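Local atomic coordinates of enoyl-CoA hydratase/isomerase (Shewanella pealeana, PDB entry 4KPK), a protein that probably acts as an isomerase of the enoyl-CoA hydratase/isomerase (crotonase-like) family. Residues L150-E163 with I214-A226. Sequence-based numbering, arbitrary orientation.
Sequences LGLICCSDIAIANE and IIHDINDDLDAAA
Ala159 O takes the N-H of His216 at 2.7 Å and nearly straight (164°), with a weak second bond from Asp217 N. Two further backbone bonds follow: Ala161 N gives to Asp217 O at 3.1 Å, and Asn219 N to Ala161 O at 3.0 Å. This alternation between strands pairs Ile160 with Asp217 and Ala161 with Ile218 in parallel. The His216 ring, with CG anti to its own carbonyl carbon (chi1 -58°), lies against the start of strand 158-161, CD2 3.1 Å from Ala159 N, which sits at the ring edge near its plane. NE2 is in a weak hydrogen bond with Arg192 NE of a neighbouring subunit. Replacing this imidazole by an alanine would probably open a gap beside Ile158 and Ala159 and take from that arginine a weak partner.

Strand 217-218 thus adds a short outer strand to the mixed sheet of the crotonase-like fold, strand 158-161 being bonded along its other edge to strand 137-141. On the sheet face that carries Ile160, helix 222-226 packs against it, running at 148° to strand 158-161; Ile160 CG2 meets Ala225 CB at 3.7 Å, and Leu222 CD2 lies against the Ala161-Asn162 peptide. On the face of Ala161, its CB touches Ile215 CD1. Farther back, Ile214 crosses Leu150 and Ile153 at about right angles, its CG2 3.8 Å from Leu150 CD1, while its CD1 meets Cys154 SG.

Past the strands, Asp220 OD1 accepts Glu163 N at 3.1 Å, in a nearly straight bond that meets OD1 almost along its C-O axis. The two carboxylates nevertheless approach, Glu163 OE2 to Asp220 OD2 3.8 Å, which probably costs some repulsion. Before helix 222-226, Asn219 OD1 accepts Asp221 N, an Asx turn, and Asp221 OD1 caps the helix by accepting Ala224 N from above its carboxylate plane; Asn162 OD1 is held by Gly143 N.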
loop_
_atom_site.group_PDB
_atom_site.type_symbol
_atom_site.label_atom_id
_atom_site.label_comp_id
_atom_site.label_asym_id
_atom_site.label_seq_id
_atom_site.Cartn_x
_atom_site.Cartn_y
_atom_site.Cartn_z
ATOM N N LEU A 150 2.861 18.386 6.424
ATOM C CA LEU A 150 2.866 17.004 6.073
ATOM C C LEU A 150 2.006 16.728 4.844
ATOM O O LEU A 150 2.409 15.902 4.013
ATOM C CB LEU A 150 2.404 16.192 7.238
ATOM C CG LEU A 150 2.560 14.682 7.091
ATOM C CD1 LEU A 150 3.981 14.265 6.779
ATOM C CD2 LEU A 150 2.088 14.068 8.397
ATOM N N GLY A 151 0.872 17.427 4.688
ATOM C CA GLY A 151 0.030 17.242 3.487
ATOM C C GLY A 151 0.751 17.682 2.237
ATOM O O GLY A 151 0.865 16.977 1.245
ATOM N N LEU A 152 1.300 18.859 2.264
ATOM C CA LEU A 152 2.134 19.246 1.157
ATOM C C LEU A 152 3.178 18.231 0.809
ATOM O O LEU A 152 3.414 17.970 -0.361
ATOM C CB LEU A 152 2.858 20.569 1.448
ATOM C CG LEU A 152 1.921 21.770 1.755
ATOM C CD1 LEU A 152 2.812 22.940 2.062
ATOM C CD2 LEU A 152 0.923 22.111 0.651
ATOM N N ILE A 153 3.880 17.705 1.800
ATOM C CA ILE A 153 4.933 16.728 1.513
ATOM C C ILE A 153 4.335 15.495 0.865
ATOM O O ILE A 153 4.782 15.031 -0.158
ATOM C CB ILE A 153 5.650 16.311 2.809
ATOM C CG1 ILE A 153 6.450 17.488 3.298
ATOM C CG2 ILE A 153 6.465 15.050 2.554
ATOM C CD1 ILE A 153 6.738 17.433 4.774
ATOM N N CYS A 154 3.263 15.000 1.440
ATOM C CA CYS A 154 2.510 13.919 0.817
ATOM C C CYS A 154 1.864 14.201 -0.520
ATOM O O CYS A 154 1.523 13.248 -1.209
ATOM C CB CYS A 154 1.507 13.333 1.792
ATOM S SG CYS A 154 2.510 12.594 3.098
ATOM N N CYS A 155 1.762 15.469 -0.909
ATOM C CA CYS A 155 1.229 15.859 -2.209
ATOM C C CYS A 155 2.326 15.984 -3.264
ATOM O O CYS A 155 2.036 16.042 -4.456
ATOM C CB CYS A 155 0.425 17.156 -2.081
ATOM S SG CYS A 155 -1.175 16.865 -1.336
ATOM N N SER A 156 3.576 16.000 -2.823
ATOM C CA SER A 156 4.715 16.206 -3.719
ATOM C C SER A 156 5.109 14.905 -4.322
ATOM O O SER A 156 4.841 13.881 -3.764
ATOM C CB SER A 156 5.894 16.805 -2.977
ATOM O OG SER A 156 5.513 18.075 -2.445
ATOM N N ASP A 157 5.729 14.940 -5.495
ATOM C CA ASP A 157 6.122 13.698 -6.156
ATOM C C ASP A 157 7.442 13.130 -5.498
ATOM O O ASP A 157 7.623 11.898 -5.430
ATOM C CB ASP A 157 6.291 13.936 -7.648
ATOM C CG ASP A 157 4.965 14.363 -8.345
ATOM O OD1 ASP A 157 3.916 13.718 -8.125
ATOM O OD2 ASP A 157 4.978 15.358 -9.126
ATOM N N ILE A 158 8.316 14.037 -5.065
ATOM C CA ILE A 158 9.616 13.709 -4.432
ATOM C C ILE A 158 9.772 14.600 -3.221
ATOM O O ILE A 158 9.519 15.788 -3.308
ATOM C CB ILE A 158 10.834 13.875 -5.346
ATOM C CG1 ILE A 158 10.860 12.774 -6.433
ATOM C CG2 ILE A 158 12.133 13.687 -4.578
ATOM C CD1 ILE A 158 10.812 13.323 -7.811
ATOM N N ALA A 159 10.149 13.980 -2.093
ATOM C CA ALA A 159 10.433 14.651 -0.838
ATOM C C ALA A 159 11.771 14.148 -0.213
ATOM O O ALA A 159 12.069 12.906 -0.102
ATOM C CB ALA A 159 9.292 14.431 0.133
ATOM N N ILE A 160 12.573 15.127 0.184
ATOM C CA ILE A 160 13.890 14.889 0.814
ATOM C C ILE A 160 13.894 15.687 2.087
ATOM O O ILE A 160 13.421 16.830 2.093
ATOM C CB ILE A 160 14.999 15.400 -0.109
ATOM C CG1 ILE A 160 14.744 14.845 -1.488
ATOM C CG2 ILE A 160 16.383 14.965 0.389
ATOM C CD1 ILE A 160 15.545 15.495 -2.567
ATOM N N ALA A 161 14.276 15.065 3.173
ATOM C CA ALA A 161 14.351 15.756 4.461
ATOM C C ALA A 161 15.797 15.658 5.054
ATOM O O ALA A 161 16.536 14.796 4.616
ATOM C CB ALA A 161 13.357 15.187 5.432
ATOM N N ASN A 162 16.160 16.559 5.990
ATOM C CA ASN A 162 17.443 16.449 6.738
ATOM C C ASN A 162 17.262 15.509 7.907
ATOM O O ASN A 162 16.159 15.002 8.118
ATOM C CB ASN A 162 18.017 17.809 7.172
ATOM C CG ASN A 162 17.203 18.514 8.245
ATOM O OD1 ASN A 162 16.212 18.016 8.784
ATOM N ND2 ASN A 162 17.634 19.719 8.552
ATOM N N GLU A 163 18.346 15.243 8.637
ATOM C CA GLU A 163 18.350 14.200 9.668
ATOM C C GLU A 163 17.546 14.572 10.907
ATOM O O GLU A 163 17.005 13.690 11.589
ATOM C CB GLU A 163 19.804 13.834 10.040
ATOM C CG GLU A 163 20.370 12.684 9.208
ATOM C CD GLU A 163 21.886 12.657 9.202
ATOM O OE1 GLU A 163 22.488 12.563 10.293
ATOM O OE2 GLU A 163 22.487 12.699 8.102
ATOM N N ILE A 214 7.091 8.493 3.588
ATOM C CA ILE A 214 6.730 9.920 3.640
ATOM C C ILE A 214 7.809 10.747 2.900
ATOM O O ILE A 214 7.506 11.735 2.187
ATOM C CB ILE A 214 6.537 10.370 5.120
ATOM C CG1 ILE A 214 5.264 9.786 5.712
ATOM C CG2 ILE A 214 6.565 11.884 5.246
ATOM C CD1 ILE A 214 3.992 10.291 5.032
ATOM N N ILE A 215 9.093 10.316 3.046
ATOM C CA ILE A 215 10.150 10.944 2.283
ATOM C C ILE A 215 10.811 9.885 1.466
ATOM O O ILE A 215 10.562 8.711 1.696
ATOM C CB ILE A 215 11.090 11.720 3.158
ATOM C CG1 ILE A 215 11.941 10.804 4.099
ATOM C CG2 ILE A 215 10.309 12.783 3.903
ATOM C CD1 ILE A 215 12.617 11.548 5.213
ATOM N N HIS A 216 11.540 10.338 0.449
ATOM C CA HIS A 216 12.304 9.490 -0.491
ATOM C C HIS A 216 13.799 9.442 -0.167
ATOM O O HIS A 216 14.456 8.490 -0.523
ATOM C CB HIS A 216 12.097 9.971 -1.932
ATOM C CG HIS A 216 10.651 9.968 -2.346
ATOM N ND1 HIS A 216 10.001 8.836 -2.775
ATOM C CD2 HIS A 216 9.718 10.944 -2.335
ATOM C CE1 HIS A 216 8.732 9.122 -3.028
ATOM N NE2 HIS A 216 8.530 10.391 -2.734
ATOM N N ASP A 217 14.335 10.431 0.537
ATOM C CA ASP A 217 15.812 10.504 0.778
ATOM C C ASP A 217 16.056 11.331 2.045
ATOM O O ASP A 217 15.225 12.173 2.411
ATOM C CB ASP A 217 16.524 11.193 -0.409
ATOM C CG ASP A 217 18.085 11.029 -0.388
ATOM O OD1 ASP A 217 18.584 9.942 -0.022
ATOM O OD2 ASP A 217 18.836 11.983 -0.762
ATOM N N ILE A 218 17.177 11.088 2.712
ATOM C CA ILE A 218 17.602 11.854 3.854
ATOM C C ILE A 218 18.997 12.417 3.555
ATOM O O ILE A 218 19.927 11.669 3.217
ATOM C CB ILE A 218 17.705 10.972 5.108
ATOM C CG1 ILE A 218 16.354 10.337 5.537
ATOM C CG2 ILE A 218 18.294 11.763 6.269
ATOM C CD1 ILE A 218 16.470 9.408 6.749
ATOM N N ASN A 219 19.153 13.723 3.707
ATOM C CA ASN A 219 20.422 14.365 3.454
ATOM C C ASN A 219 20.419 15.709 4.128
ATOM O O ASN A 219 19.516 16.535 3.897
ATOM C CB ASN A 219 20.586 14.545 1.944
ATOM C CG ASN A 219 22.040 14.782 1.510
ATOM O OD1 ASN A 219 22.882 15.255 2.268
ATOM N ND2 ASN A 219 22.313 14.470 0.256
ATOM N N ASP A 220 21.406 15.955 4.984
ATOM C CA ASP A 220 21.615 17.320 5.527
ATOM C C ASP A 220 21.916 18.420 4.475
ATOM O O ASP A 220 21.751 19.593 4.735
ATOM C CB ASP A 220 22.733 17.309 6.569
ATOM C CG ASP A 220 22.290 16.736 7.886
ATOM O OD1 ASP A 220 21.053 16.673 8.158
ATOM O OD2 ASP A 220 23.203 16.371 8.645
ATOM N N ASP A 221 22.366 18.048 3.289
ATOM C CA ASP A 221 22.565 19.038 2.276
ATOM C C ASP A 221 21.430 18.849 1.309
ATOM O O ASP A 221 21.532 18.052 0.392
ATOM C CB ASP A 221 23.909 18.831 1.603
ATOM C CG ASP A 221 24.275 19.971 0.695
ATOM O OD1 ASP A 221 23.387 20.751 0.188
ATOM O OD2 ASP A 221 25.487 20.126 0.506
ATOM N N LEU A 222 20.345 19.586 1.543
ATOM C CA LEU A 222 19.110 19.449 0.778
ATOM C C LEU A 222 19.284 19.862 -0.699
ATOM O O LEU A 222 18.733 19.199 -1.581
ATOM C CB LEU A 222 17.981 20.234 1.477
ATOM C CG LEU A 222 17.611 19.617 2.831
ATOM C CD1 LEU A 222 16.755 20.515 3.724
ATOM C CD2 LEU A 222 17.021 18.240 2.651
ATOM N N ASP A 223 20.115 20.878 -0.936
ATOM C CA ASP A 223 20.449 21.392 -2.293
ATOM C C ASP A 223 21.244 20.374 -3.123
ATOM O O ASP A 223 20.864 20.043 -4.219
ATOM C CB ASP A 223 21.223 22.729 -2.208
ATOM C CG ASP A 223 20.313 23.933 -1.946
ATOM O OD1 ASP A 223 19.098 23.748 -1.705
ATOM O OD2 ASP A 223 20.799 25.082 -1.985
ATOM N N ALA A 224 22.314 19.827 -2.567
ATOM C CA ALA A 224 23.000 18.744 -3.210
ATOM C C ALA A 224 22.054 17.558 -3.429
ATOM O O ALA A 224 22.110 16.911 -4.468
ATOM C CB ALA A 224 24.216 18.315 -2.401
ATOM N N ALA A 225 21.195 17.251 -2.460
ATOM C CA ALA A 225 20.344 16.061 -2.594
ATOM C C ALA A 225 19.303 16.210 -3.750
ATOM O O ALA A 225 18.929 15.196 -4.395
ATOM C CB ALA A 225 19.640 15.727 -1.274
ATOM N N ALA A 226 18.866 17.456 -3.997
ATOM C CA ALA A 226 17.834 17.725 -5.005
ATOM C C ALA A 226 18.407 17.736 -6.424
ATOM O O ALA A 226 17.689 17.463 -7.385
ATOM C CB ALA A 226 17.094 19.026 -4.703
HETATM O O HOH W 1 5.774 10.502 -4.667
HETATM O O HOH W 2 19.555 20.947 6.396
#